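Local atomic coordinates of ethyl acetate hydrolase (Pseudomonas veronii, PDB entry 5EFZ), a protein that hydrolyses ethyl acetate to ethanol and acetate as an esterase, a step in the breakdown of short-chain methyl ketones such as 2-butanone. Residues 21-33 with 40-52. Sequence-based numbering, arbitrary orientation.
Sequences NHGPFELINIGPL and CMPECLLAVAVHG
Ile28 N donates to Leu46 O over 2.8 Å and almost straight, 177° at the hydrogen, and Leu46 N returns a bond to Ile28 O. Glu26 and Val48 exchange the same pair of bonds two residues along. On the face that carries Ile28 and Val48, Ile28 CD1 meets Val48 CG2 obliquely at 3.9 Å, and both side chains lie on Leu134 of helix 124-139. On the other face Leu27 CD1 touches Ala47 CB at 3.8 Å, and the Phe25 ring brings CD1 equally near that methyl. These are the first two strands of the alpha/beta-hydrolase sheet: 26-29 forms its edge within the chain, and 45-51 runs antiparallel to both neighbours. Past Asn29 a beta bulge sets Ile30 and Gly31 opposite Cys44: Ile30 N bonds to Cys44 O, Cys44 N to Gly31 O. With CG anti to its own N (chi1 -170°), Asn29 swings OD1 round to accept Gly31 N at 2.8 Å, closing an Asx turn, and its CB rests 3.5 Å from Leu45 CD2. Ile30 sets CG1 against Cys44 CB and CG2 4.1 Å from Leu46 CD1; an alanine here would probably open a gap beside Cys44 and Leu46 and against Ala130 of that helix. Leu33 and Met41 pair through two backbone bonds, and Leu33 CD2 reaches Cys44 SG at 3.9 Å.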
loop_
_atom_site.group_PDB
_atom_site.type_symbol
_atom_site.label_atom_id
_atom_site.label_comp_id
_atom_site.label_asym_id
_atom_site.label_seq_id
_atom_site.Cartn_x
_atom_site.Cartn_y
_atom_site.Cartn_z
ATOM N N ASN A 21 30.208 11.079 3.403
ATOM C CA ASN A 21 28.912 10.892 2.760
ATOM C C ASN A 21 27.841 11.886 3.177
ATOM O O ASN A 21 26.982 12.220 2.370
ATOM C CB ASN A 21 28.372 9.488 3.030
ATOM C CG ASN A 21 29.113 8.426 2.271
ATOM O OD1 ASN A 21 29.747 8.706 1.253
ATOM N ND2 ASN A 21 29.046 7.186 2.769
ATOM N N HIS A 22 27.861 12.345 4.428
ATOM C CA HIS A 22 26.723 13.119 4.939
ATOM C C HIS A 22 27.060 14.477 5.503
ATOM O O HIS A 22 26.174 15.187 5.974
ATOM C CB HIS A 22 25.997 12.331 6.021
ATOM C CG HIS A 22 25.549 10.988 5.567
ATOM N ND1 HIS A 22 24.372 10.795 4.871
ATOM C CD2 HIS A 22 26.117 9.764 5.692
ATOM C CE1 HIS A 22 24.241 9.512 4.587
ATOM N NE2 HIS A 22 25.282 8.863 5.078
ATOM N N GLY A 23 28.343 14.824 5.471
ATOM C CA GLY A 23 28.797 16.030 6.105
ATOM C C GLY A 23 28.783 17.197 5.142
ATOM O O GLY A 23 28.423 17.050 3.972
ATOM N N PRO A 24 29.222 18.365 5.622
ATOM C CA PRO A 24 29.740 18.533 6.986
ATOM C C PRO A 24 28.665 18.567 8.079
ATOM O O PRO A 24 27.537 19.019 7.857
ATOM C CB PRO A 24 30.488 19.873 6.900
ATOM C CG PRO A 24 29.834 20.592 5.809
ATOM C CD PRO A 24 29.515 19.541 4.786
ATOM N N PHE A 25 29.000 18.009 9.239
ATOM C CA PHE A 25 28.152 18.120 10.423
ATOM C C PHE A 25 29.060 18.114 11.644
ATOM O O PHE A 25 30.189 17.642 11.575
ATOM C CB PHE A 25 27.108 16.994 10.503
ATOM C CG PHE A 25 27.697 15.600 10.592
ATOM C CD1 PHE A 25 28.205 15.117 11.800
ATOM C CD2 PHE A 25 27.722 14.775 9.476
ATOM C CE1 PHE A 25 28.730 13.843 11.885
ATOM C CE2 PHE A 25 28.251 13.506 9.546
ATOM C CZ PHE A 25 28.764 13.030 10.756
ATOM N N GLU A 26 28.560 18.612 12.769
ATOM C CA GLU A 26 29.328 18.599 14.008
ATOM C C GLU A 26 28.672 17.648 14.997
ATOM O O GLU A 26 27.442 17.565 15.050
ATOM C CB GLU A 26 29.402 19.994 14.608
ATOM C CG GLU A 26 30.810 20.449 14.902
ATOM C CD GLU A 26 30.837 21.820 15.545
ATOM O OE1 GLU A 26 29.883 22.601 15.302
ATOM O OE2 GLU A 26 31.798 22.101 16.304
ATOM N N LEU A 27 29.474 16.934 15.780
ATOM C CA LEU A 27 28.917 16.055 16.828
ATOM C C LEU A 27 28.899 16.812 18.120
ATOM O O LEU A 27 29.965 17.185 18.636
ATOM C CB LEU A 27 29.737 14.778 17.026
ATOM C CG LEU A 27 29.501 13.528 16.207
ATOM C CD1 LEU A 27 28.023 13.298 15.930
ATOM C CD2 LEU A 27 30.296 13.636 14.923
ATOM N N ILE A 28 27.712 17.054 18.657
ATOM C CA ILE A 28 27.625 17.799 19.906
ATOM C C ILE A 28 27.145 16.911 21.040
ATOM O O ILE A 28 26.068 16.318 20.957
ATOM C CB ILE A 28 26.691 19.007 19.761
ATOM C CG1 ILE A 28 27.278 19.970 18.721
ATOM C CG2 ILE A 28 26.543 19.695 21.117
ATOM C CD1 ILE A 28 26.313 20.994 18.212
ATOM N N ASN A 29 27.942 16.836 22.099
ATOM C CA ASN A 29 27.557 16.068 23.275
ATOM C C ASN A 29 26.627 16.884 24.132
ATOM O O ASN A 29 27.037 17.858 24.724
ATOM C CB ASN A 29 28.787 15.647 24.085
ATOM C CG ASN A 29 28.460 14.633 25.186
ATOM O OD1 ASN A 29 27.294 14.410 25.539
ATOM N ND2 ASN A 29 29.492 14.011 25.723
ATOM N N ILE A 30 25.369 16.497 24.223
ATOM C CA ILE A 30 24.479 17.253 25.084
ATOM C C ILE A 30 24.381 16.675 26.509
ATOM O O ILE A 30 23.602 17.156 27.324
ATOM C CB ILE A 30 23.085 17.338 24.489
ATOM C CG1 ILE A 30 22.514 15.945 24.248
ATOM C CG2 ILE A 30 23.080 18.161 23.179
ATOM C CD1 ILE A 30 21.038 15.916 24.428
ATOM N N GLY A 31 25.170 15.647 26.806
ATOM C CA GLY A 31 25.207 15.081 28.150
ATOM C C GLY A 31 24.223 13.940 28.295
ATOM O O GLY A 31 23.728 13.406 27.293
ATOM N N PRO A 32 23.943 13.526 29.540
ATOM C CA PRO A 32 23.055 12.369 29.755
ATOM C C PRO A 32 21.634 12.620 29.266
ATOM O O PRO A 32 21.130 13.744 29.369
ATOM C CB PRO A 32 23.096 12.169 31.273
ATOM C CG PRO A 32 23.567 13.489 31.818
ATOM C CD PRO A 32 24.486 14.054 30.802
ATOM N N LEU A 33 20.999 11.592 28.705
ATOM C CA LEU A 33 19.614 11.730 28.259
ATOM C C LEU A 33 18.786 10.616 28.874
ATOM O O LEU A 33 18.897 9.467 28.450
ATOM C CB LEU A 33 19.520 11.688 26.726
ATOM C CG LEU A 33 18.124 11.857 26.123
ATOM C CD1 LEU A 33 17.569 13.226 26.509
ATOM C CD2 LEU A 33 18.143 11.716 24.596
ATOM N N CYS A 40 18.708 5.245 30.612
ATOM C CA CYS A 40 19.456 6.488 30.503
ATOM C C CYS A 40 20.590 6.337 29.490
ATOM O O CYS A 40 21.373 5.397 29.593
ATOM C CB CYS A 40 20.029 6.896 31.877
ATOM S SG CYS A 40 20.609 8.656 31.968
ATOM N N MET A 41 20.690 7.245 28.523
ATOM C CA MET A 41 21.905 7.329 27.709
ATOM C C MET A 41 22.940 8.158 28.477
ATOM O O MET A 41 22.688 9.319 28.778
ATOM C CB MET A 41 21.628 7.969 26.354
ATOM C CG MET A 41 20.438 7.378 25.621
ATOM S SD MET A 41 20.250 8.238 24.032
ATOM C CE MET A 41 21.811 7.870 23.246
ATOM N N PRO A 42 24.096 7.567 28.807
ATOM C CA PRO A 42 25.113 8.305 29.569
ATOM C C PRO A 42 25.630 9.544 28.828
ATOM O O PRO A 42 25.979 10.532 29.464
ATOM C CB PRO A 42 26.242 7.290 29.731
ATOM C CG PRO A 42 25.609 5.964 29.497
ATOM C CD PRO A 42 24.514 6.188 28.517
ATOM N N GLU A 43 25.723 9.469 27.505
ATOM C CA GLU A 43 26.061 10.651 26.718
ATOM C C GLU A 43 25.332 10.572 25.394
ATOM O O GLU A 43 25.403 9.578 24.678
ATOM C CB GLU A 43 27.569 10.790 26.494
ATOM C CG GLU A 43 28.220 9.617 25.785
ATOM C CD GLU A 43 29.500 10.004 25.059
ATOM O OE1 GLU A 43 29.963 11.154 25.237
ATOM O OE2 GLU A 43 30.038 9.160 24.304
ATOM N N CYS A 44 24.594 11.617 25.085
ATOM C CA CYS A 44 23.849 11.655 23.847
ATOM C C CYS A 44 24.572 12.613 22.913
ATOM O O CYS A 44 24.715 13.795 23.233
ATOM C CB CYS A 44 22.405 12.090 24.096
ATOM S SG CYS A 44 21.417 12.196 22.592
ATOM N N LEU A 45 25.079 12.082 21.799
ATOM C CA LEU A 45 25.723 12.896 20.777
ATOM C C LEU A 45 24.729 13.173 19.659
ATOM O O LEU A 45 24.131 12.254 19.092
ATOM C CB LEU A 45 26.948 12.192 20.205
ATOM C CG LEU A 45 28.024 11.702 21.157
ATOM C CD1 LEU A 45 29.189 11.178 20.360
ATOM C CD2 LEU A 45 28.471 12.796 22.078
ATOM N N LEU A 46 24.536 14.447 19.346
ATOM C CA LEU A 46 23.681 14.819 18.243
ATOM C C LEU A 46 24.550 15.328 17.108
ATOM O O LEU A 46 25.403 16.205 17.321
ATOM C CB LEU A 46 22.679 15.910 18.666
ATOM C CG LEU A 46 21.661 15.526 19.732
ATOM C CD1 LEU A 46 20.779 16.774 20.036
ATOM C CD2 LEU A 46 20.794 14.313 19.268
ATOM N N ALA A 47 24.334 14.765 15.920
ATOM C CA ALA A 47 24.962 15.244 14.689
ATOM C C ALA A 47 24.145 16.403 14.126
ATOM O O ALA A 47 22.952 16.240 13.812
ATOM C CB ALA A 47 25.076 14.121 13.657
ATOM N N VAL A 48 24.790 17.558 14.010
ATOM C CA VAL A 48 24.105 18.810 13.695
ATOM C C VAL A 48 24.782 19.505 12.516
ATOM O O VAL A 48 26.004 19.668 12.487
ATOM C CB VAL A 48 24.110 19.796 14.910
ATOM C CG1 VAL A 48 23.302 21.068 14.580
ATOM C CG2 VAL A 48 23.588 19.132 16.182
ATOM N N ALA A 49 23.989 19.968 11.562
ATOM C CA ALA A 49 24.534 20.743 10.448
ATOM C C ALA A 49 23.878 22.105 10.527
ATOM O O ALA A 49 22.676 22.184 10.704
ATOM C CB ALA A 49 24.248 20.049 9.085
ATOM N N VAL A 50 24.675 23.166 10.473
ATOM C CA VAL A 50 24.139 24.516 10.562
ATOM C C VAL A 50 24.361 25.234 9.257
ATOM O O VAL A 50 25.479 25.248 8.754
ATOM C CB VAL A 50 24.814 25.298 11.705
ATOM C CG1 VAL A 50 24.247 26.733 11.811
ATOM C CG2 VAL A 50 24.684 24.485 13.020
ATOM N N HIS A 51 23.310 25.853 8.717
ATOM C CA HIS A 51 23.443 26.628 7.496
ATOM C C HIS A 51 22.929 28.018 7.729
ATOM O O HIS A 51 21.744 28.179 7.973
ATOM C CB HIS A 51 22.667 25.972 6.359
ATOM C CG HIS A 51 23.061 24.552 6.116
ATOM N ND1 HIS A 51 24.218 24.210 5.454
ATOM C CD2 HIS A 51 22.473 23.390 6.487
ATOM C CE1 HIS A 51 24.319 22.891 5.412
ATOM N NE2 HIS A 51 23.268 22.373 6.021
ATOM N N GLY A 52 23.817 29.005 7.635
ATOM C CA GLY A 52 23.454 30.395 7.874
ATOM C C GLY A 52 23.850 30.846 9.273
ATOM O O GLY A 52 24.116 30.036 10.179
#